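Long-range contact in predicted metal-dependent hydrolase of the TIM-barrel fold (Lactobacillus casei, PDB 2QPX), which is of uncertain function but, as a zinc-binding TIM-barrel protein of the amidohydrolase type, probably acts as a metal-dependent hydrolase: residues A[225-230]-A[258-263]. Sequence-based numbering, arbitrary orientation. Where two conformers were deposited one is given.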
ATOM      1  N   LEU A 225      -5.126  -5.976  25.345  1.00 12.99           N
ATOM      2  CA  LEU A 225      -6.364  -5.832  24.562  1.00 12.91           C
ATOM      3  C   LEU A 225      -5.990  -5.974  23.098  1.00 13.15           C
ATOM      4  O   LEU A 225      -5.275  -5.152  22.540  1.00 13.96           O
ATOM      5  CB  LEU A 225      -7.042  -4.477  24.795  1.00 12.72           C
ATOM      6  CG  LEU A 225      -8.256  -4.140  23.924  1.00 12.64           C
ATOM      7  CD1 LEU A 225      -9.372  -5.196  24.072  1.00 14.66           C
ATOM      8  CD2 LEU A 225      -8.721  -2.681  24.288  1.00 15.14           C
ATOM      9  N   GLN A 226      -6.523  -7.029  22.497  1.00 13.45           N
ATOM     10  CA  GLN A 226      -6.326  -7.325  21.085  1.00 12.20           C
ATOM     11  C   GLN A 226      -7.441  -6.686  20.267  1.00 11.73           C
ATOM     12  O   GLN A 226      -8.609  -6.666  20.690  1.00 13.27           O
ATOM     13  CB  GLN A 226      -6.411  -8.827  20.857  1.00 13.32           C
ATOM     14  CG  GLN A 226      -5.509  -9.676  21.728  1.00 13.01           C
ATOM     15  CD  GLN A 226      -5.703 -11.186  21.485  1.00 13.43           C
ATOM     16  OE1 GLN A 226      -6.750 -11.597  20.969  1.00 14.73           O
ATOM     17  NE2 GLN A 226      -4.714 -12.013  21.893  1.00 14.29           N
ATOM     18  N   PHE A 227      -7.094  -6.192  19.069  1.00 12.58           N
ATOM     19  CA  PHE A 227      -8.065  -5.739  18.063  1.00 11.79           C
ATOM     20  C   PHE A 227      -7.838  -6.484  16.760  1.00 13.04           C
ATOM     21  O   PHE A 227      -6.728  -6.483  16.217  1.00 13.29           O
ATOM     22  CB  PHE A 227      -7.888  -4.256  17.745  1.00 12.89           C
ATOM     23  CG  PHE A 227      -8.379  -3.342  18.817  1.00 13.50           C
ATOM     24  CD1 PHE A 227      -7.586  -3.021  19.900  1.00 14.31           C
ATOM     25  CD2 PHE A 227      -9.638  -2.760  18.720  1.00 13.75           C
ATOM     26  CE1 PHE A 227      -8.026  -2.138  20.857  1.00 15.05           C
ATOM     27  CE2 PHE A 227     -10.069  -1.877  19.679  1.00 14.23           C
ATOM     28  CZ  PHE A 227      -9.266  -1.555  20.751  1.00 16.15           C
ATOM     29  N   HIS A 228      -8.906  -7.015  16.172  1.00 13.35           N
ATOM     30  CA  HIS A 228      -8.815  -7.389  14.742  1.00 13.92           C
ATOM     31  C   HIS A 228      -8.519  -6.154  13.924  1.00 14.38           C
ATOM     32  O   HIS A 228      -9.222  -5.167  14.081  1.00 16.43           O
ATOM     33  CB  HIS A 228     -10.145  -8.005  14.276  1.00 15.78           C
ATOM     34  CG  HIS A 228     -10.132  -8.416  12.843  1.00 17.55           C
ATOM     35  ND1 HIS A 228      -9.878  -9.711  12.452  1.00 25.41           N
ATOM     36  CD2 HIS A 228     -10.310  -7.697  11.703  1.00 18.10           C
ATOM     37  CE1 HIS A 228      -9.892  -9.767  11.123  1.00 24.01           C
ATOM     38  NE2 HIS A 228     -10.145  -8.558  10.653  1.00 21.50           N
ATOM     39  N   VAL A 229      -7.560  -6.246  12.993  1.00 13.40           N
ATOM     40  CA  VAL A 229      -7.239  -5.153  12.080  1.00 14.08           C
ATOM     41  C   VAL A 229      -7.167  -5.744  10.665  1.00 15.08           C
ATOM     42  O   VAL A 229      -6.532  -6.768  10.437  1.00 16.43           O
ATOM     43  CB  VAL A 229      -5.890  -4.472  12.448  1.00 15.54           C
ATOM     44  CG1 VAL A 229      -5.491  -3.393  11.384  1.00 15.89           C
ATOM     45  CG2 VAL A 229      -5.951  -3.868  13.890  1.00 16.35           C
ATOM     46  N   GLY A 230      -7.782  -5.070   9.691  1.00 16.04           N
ATOM     47  CA  GLY A 230      -7.623  -5.454   8.284  1.00 18.63           C
ATOM     48  C   GLY A 230      -8.455  -6.670   7.877  1.00 20.99           C
ATOM     49  O   GLY A 230      -9.601  -6.812   8.314  1.00 22.65           O
ATOM     50  N   LEU A 258      -2.156   0.900  28.760  1.00 18.94           N
ATOM     51  CA  LEU A 258      -2.921  -0.113  28.028  1.00 16.56           C
ATOM     52  C   LEU A 258      -2.039  -0.765  26.984  1.00 15.93           C
ATOM     53  O   LEU A 258      -1.437  -0.084  26.166  1.00 17.77           O
ATOM     54  CB  LEU A 258      -4.156   0.496  27.346  1.00 15.70           C
ATOM     55  CG  LEU A 258      -5.109  -0.482  26.640  1.00 16.24           C
ATOM     56  CD1 LEU A 258      -5.841  -1.316  27.672  1.00 16.58           C
ATOM     57  CD2 LEU A 258      -6.090   0.306  25.718  1.00 17.92           C
ATOM     58  N   LYS A 259      -1.974  -2.091  27.054  1.00 16.59           N
ATOM     59  CA  LYS A 259      -1.211  -2.874  26.088  0.50 16.68           C
ATOM     60  C   LYS A 259      -2.139  -3.320  24.964  1.00 16.29           C
ATOM     61  O   LYS A 259      -3.045  -4.106  25.174  1.00 18.84           O
ATOM     62  CB  LYS A 259      -0.516  -4.032  26.813  0.50 18.04           C
ATOM     63  CG  LYS A 259       0.586  -3.530  27.759  0.50 20.44           C
ATOM     64  CD  LYS A 259       0.678  -4.336  29.033  0.50 23.76           C
ATOM     65  CE  LYS A 259       1.865  -3.838  29.842  0.50 23.27           C
ATOM     66  NZ  LYS A 259       2.186  -4.698  30.970  0.50 22.36           N
ATOM     67  N   VAL A 260      -1.937  -2.730  23.790  1.00 14.79           N
ATOM     68  CA  VAL A 260      -2.826  -2.936  22.644  1.00 14.51           C
ATOM     69  C   VAL A 260      -2.096  -3.808  21.628  1.00 14.07           C
ATOM     70  O   VAL A 260      -0.912  -3.578  21.323  1.00 15.32           O
ATOM     71  CB  VAL A 260      -3.202  -1.595  21.991  1.00 15.54           C
ATOM     72  CG1 VAL A 260      -4.012  -1.778  20.685  1.00 16.00           C
ATOM     73  CG2 VAL A 260      -3.948  -0.701  22.998  1.00 16.34           C
ATOM     74  N   VAL A 261      -2.804  -4.824  21.136  1.00 13.76           N
ATOM     75  CA  VAL A 261      -2.248  -5.750  20.134  1.00 13.76           C
ATOM     76  C   VAL A 261      -3.089  -5.741  18.882  1.00 14.14           C
ATOM     77  O   VAL A 261      -4.279  -6.036  18.919  1.00 14.88           O
ATOM     78  CB  VAL A 261      -2.085  -7.162  20.644  1.00 15.49           C
ATOM     79  CG1 VAL A 261      -1.211  -7.969  19.671  1.00 16.98           C
ATOM     80  CG2 VAL A 261      -1.477  -7.173  22.049  1.00 17.38           C
ATOM     81  N   LEU A 262      -2.465  -5.357  17.781  1.00 14.63           N
ATOM     82  CA  LEU A 262      -3.119  -5.262  16.473  1.00 14.15           C
ATOM     83  C   LEU A 262      -2.959  -6.582  15.727  1.00 14.98           C
ATOM     84  O   LEU A 262      -1.837  -6.933  15.325  1.00 16.53           O
ATOM     85  CB  LEU A 262      -2.544  -4.108  15.649  1.00 14.68           C
ATOM     86  CG  LEU A 262      -2.541  -2.723  16.292  1.00 14.82           C
ATOM     87  CD1 LEU A 262      -1.962  -1.672  15.302  1.00 16.74           C
ATOM     88  CD2 LEU A 262      -3.953  -2.337  16.880  1.00 15.42           C
ATOM     89  N   LEU A 263      -4.071  -7.301  15.578  1.00 13.66           N
ATOM     90  CA  LEU A 263      -4.068  -8.637  14.964  1.00 14.28           C
ATOM     91  C   LEU A 263      -4.226  -8.553  13.448  1.00 14.20           C
ATOM     92  O   LEU A 263      -5.050  -7.761  12.950  1.00 15.61           O
ATOM     93  CB  LEU A 263      -5.230  -9.457  15.516  1.00 14.37           C
ATOM     94  CG  LEU A 263      -5.410  -9.574  17.014  1.00 13.62           C
ATOM     95  CD1 LEU A 263      -6.756 -10.294  17.298  1.00 15.98           C
ATOM     96  CD2 LEU A 263      -4.205 -10.235  17.728  1.00 15.76           C
TER
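Val261 O accepts a hydrogen bond from Phe227 N (2.8 Å) and a weaker CA-H...O contact from Gln226 CA (3.2 Å). Leu225 O likewise takes one N-H, from Val261, and a CA-H...O contact from Val260. Three further backbone bonds, Leu225 N to Lys259 O, Leu263 N to Phe227 O and Val229 N to Leu263 O, complete a parallel ladder whose strands are turned 25° from one another. On the face with Gln226 and His228, Leu263 CG lies beside its own backbone N (chi1 -52°) and 3.5 Å from Phe227 O, while CD1 touches both CB and OE1 of Gln226, each at 3.9 Å. OE1 is hydrogen-bonded to the zinc ligand His18, and NE2 to Tyr368 OH. An alanine in place of Leu263 would probably open a gap beside Gln226 and leave this second-shell amide less firmly positioned. The other face is apolar: Val260 CG1 meets Phe227 CD1 obliquely at 3.9 Å, and Val229 CG2 packs on Leu262 CB at 3.8 Å. Helices 204-221 and 247-253 cover Phe227 and Val260, respectively. His228 NE2 donates to Gly230 O (3.0 Å) from above the carbonyl plane, leaving ND1 to bind zinc with His264. Metal ligands at the C-terminal ends of adjacent parallel strands, here joined in a beta-alpha-beta unit, are characteristic of amidohydrolase TIM barrels.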